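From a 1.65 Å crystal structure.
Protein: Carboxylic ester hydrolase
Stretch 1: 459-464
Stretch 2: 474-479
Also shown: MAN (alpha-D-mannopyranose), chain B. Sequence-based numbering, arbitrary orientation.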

# COMPACT_ATOMS: atom_id res chain seq x y z
N THR A 459 -11.52 -5.55 2.40
CA THR A 459 -11.61 -4.08 2.52
C THR A 459 -11.86 -3.68 3.97
O THR A 459 -12.40 -4.51 4.78
CB THR A 459 -12.62 -3.46 1.54
OG1 THR A 459 -13.97 -3.68 1.97
CG2 THR A 459 -12.44 -3.98 0.12
N VAL A 460 -11.44 -2.49 4.33
CA VAL A 460 -11.52 -2.03 5.75
C VAL A 460 -12.54 -0.89 5.80
O VAL A 460 -12.25 0.24 5.37
CB VAL A 460 -10.16 -1.59 6.30
CG1 VAL A 460 -10.24 -1.33 7.79
CG2 VAL A 460 -9.08 -2.65 5.97
N PRO A 461 -13.72 -1.14 6.42
CA PRO A 461 -14.75 -0.10 6.55
C PRO A 461 -14.25 1.21 7.11
O PRO A 461 -13.57 1.26 8.12
CB PRO A 461 -15.78 -0.72 7.52
CG PRO A 461 -15.66 -2.19 7.29
CD PRO A 461 -14.17 -2.42 6.98
N GLY A 462 -14.56 2.29 6.37
CA GLY A 462 -14.24 3.67 6.76
C GLY A 462 -12.78 4.07 6.77
O GLY A 462 -12.48 5.23 6.98
N ALA A 463 -11.82 3.15 6.60
CA ALA A 463 -10.39 3.46 6.74
C ALA A 463 -9.88 4.32 5.57
O ALA A 463 -10.44 4.27 4.44
CB ALA A 463 -9.60 2.17 6.84
N GLY A 464 -8.86 5.07 5.89
CA GLY A 464 -8.20 5.99 4.95
C GLY A 464 -7.09 5.24 4.23
O GLY A 464 -7.31 4.07 3.88
N ASN A 474 -15.11 5.24 14.40
CA ASN A 474 -15.67 3.95 14.89
C ASN A 474 -15.23 2.79 13.98
O ASN A 474 -15.62 1.63 14.25
CB ASN A 474 -17.19 4.01 14.98
CG ASN A 474 -17.65 4.95 16.09
OD1 ASN A 474 -16.94 5.20 17.06
ND2 ASN A 474 -18.85 5.48 15.94
N GLY A 475 -14.55 3.10 12.88
CA GLY A 475 -14.19 2.05 11.91
C GLY A 475 -13.07 1.19 12.50
O GLY A 475 -12.28 1.67 13.30
N PRO A 476 -12.98 -0.06 12.06
CA PRO A 476 -11.97 -1.00 12.54
C PRO A 476 -10.69 -0.89 11.72
O PRO A 476 -10.65 -0.18 10.72
CB PRO A 476 -12.63 -2.34 12.27
CG PRO A 476 -13.35 -2.11 10.98
CD PRO A 476 -13.86 -0.69 11.07
N PHE A 477 -9.64 -1.57 12.16
CA PHE A 477 -8.37 -1.58 11.41
C PHE A 477 -7.67 -2.88 11.72
O PHE A 477 -7.69 -3.30 12.88
CB PHE A 477 -7.50 -0.39 11.79
CG PHE A 477 -6.43 -0.11 10.76
CD1 PHE A 477 -6.73 0.58 9.59
CD2 PHE A 477 -5.15 -0.57 10.97
CE1 PHE A 477 -5.74 0.76 8.63
CE2 PHE A 477 -4.17 -0.38 10.02
CZ PHE A 477 -4.47 0.28 8.85
N PRO A 478 -7.06 -3.55 10.72
CA PRO A 478 -6.40 -4.85 10.98
C PRO A 478 -5.03 -4.61 11.60
O PRO A 478 -4.05 -4.38 10.92
CB PRO A 478 -6.39 -5.51 9.61
CG PRO A 478 -6.24 -4.31 8.65
CD PRO A 478 -7.05 -3.19 9.29
N GLN A 479 -4.97 -4.66 12.93
CA GLN A 479 -3.75 -4.37 13.70
C GLN A 479 -2.97 -5.65 14.01
O GLN A 479 -1.87 -5.57 14.52
CB GLN A 479 -4.14 -3.64 14.99
CG GLN A 479 -2.95 -3.16 15.82
CD GLN A 479 -3.41 -2.38 17.06
OE1 GLN A 479 -4.30 -2.85 17.78
NE2 GLN A 479 -2.76 -1.26 17.34
C1 MAN B . -4.32 -4.03 23.89
C2 MAN B . -3.13 -3.89 22.90
C3 MAN B . -3.53 -2.85 21.86
C4 MAN B . -4.77 -3.28 21.07
C5 MAN B . -5.89 -3.64 22.05
C6 MAN B . -7.04 -4.40 21.46
O2 MAN B . -2.88 -5.14 22.24
O3 MAN B . -2.35 -2.67 21.09
O4 MAN B . -5.20 -2.19 20.24
O5 MAN B . -5.44 -4.49 23.13
O6 MAN B . -8.16 -4.57 22.47
O HOH W 1 -11.64 2.18 9.72

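Stretch 1 enters as the end of a β-strand, T459 and V460, and then reverses direction in a type II β turn running from V460 to A463. The turn is closed by a backbone hydrogen bond from A463 N to V460 O, 3.2 Å long. P461 and G462 occupy its two central positions, and the choice is classical: the proline ring holds phi near the required −60° (here −51°), while G462 takes phi/psi of 68/−8, a positive phi that favours glycine. Stretch 2 is largely extended, and its path brings F477 alongside V460, with their CA atoms 6.5 Å apart.

Despite this proximity, no direct hydrogen bond joins the two backbones. Proline lacks an amide hydrogen, so neither P476 nor P478 could donate one from its backbone nitrogen. A water supplies a polar link instead. Water 1 lies 2.7 Å from P461 O and 2.7 Å from P476 O, and it can donate to each of these carbonyls, although more acceptors surround it than it has protons once atoms elsewhere in the structure are counted. It thus bridges the turn to the neighbouring stretch, giving two carbonyl groups a polar partner in a contact whose side chains are all apolar.

The remaining contact is a matter of packing, and the two stretches together bury a modest 231 Å². V460 is its main contributor from stretch 1. Its CA-to-CB bond points toward stretch 2, and with chi1 at −171° (t) both methyls pack against stretch 2: CG1 lies 3.2 Å from P476 O and 4.4 Å from F477 CD1, and V460 CG1 and CG2 lie 4.0 and 3.9 Å from P478 CD. A β-branched residue suits this place well: it is compatible with the extended backbone of a strand and presents two methyls close to the main chain, where they can fill the space beside successive residues of stretch 2.

The prolines extend this apolar surface. P461 CB approaches P476 CD at 4.0 Å, so two compact rings meet without either having a polar side-chain group to satisfy. P461 remains partly exposed, while P476 is buried. P478 directs its CA-to-CB bond toward stretch 1 and offers its ring to V460.

F477 sets out sideways, but the end of its side chain comes nearer to stretch 1. Its chi1 of −162° (t) and chi2 of 80° place the ring so that A463 CB lies at its edge, near the ring plane, 4.3 Å from CD1. The single methyl of A463, pointing toward stretch 2, makes this apolar contact with little bulk.

G475 passes close to the turn, its CA 3.9 Å from P461 O. An ideal CB here would lie only 2.8 Å from P461 O, a clash, so the absence of a side chain permits the close approach. At the far end of stretch 2, Q479 faces a different partner: its OE1 accepts a 2.7 Å hydrogen bond from mannose O4.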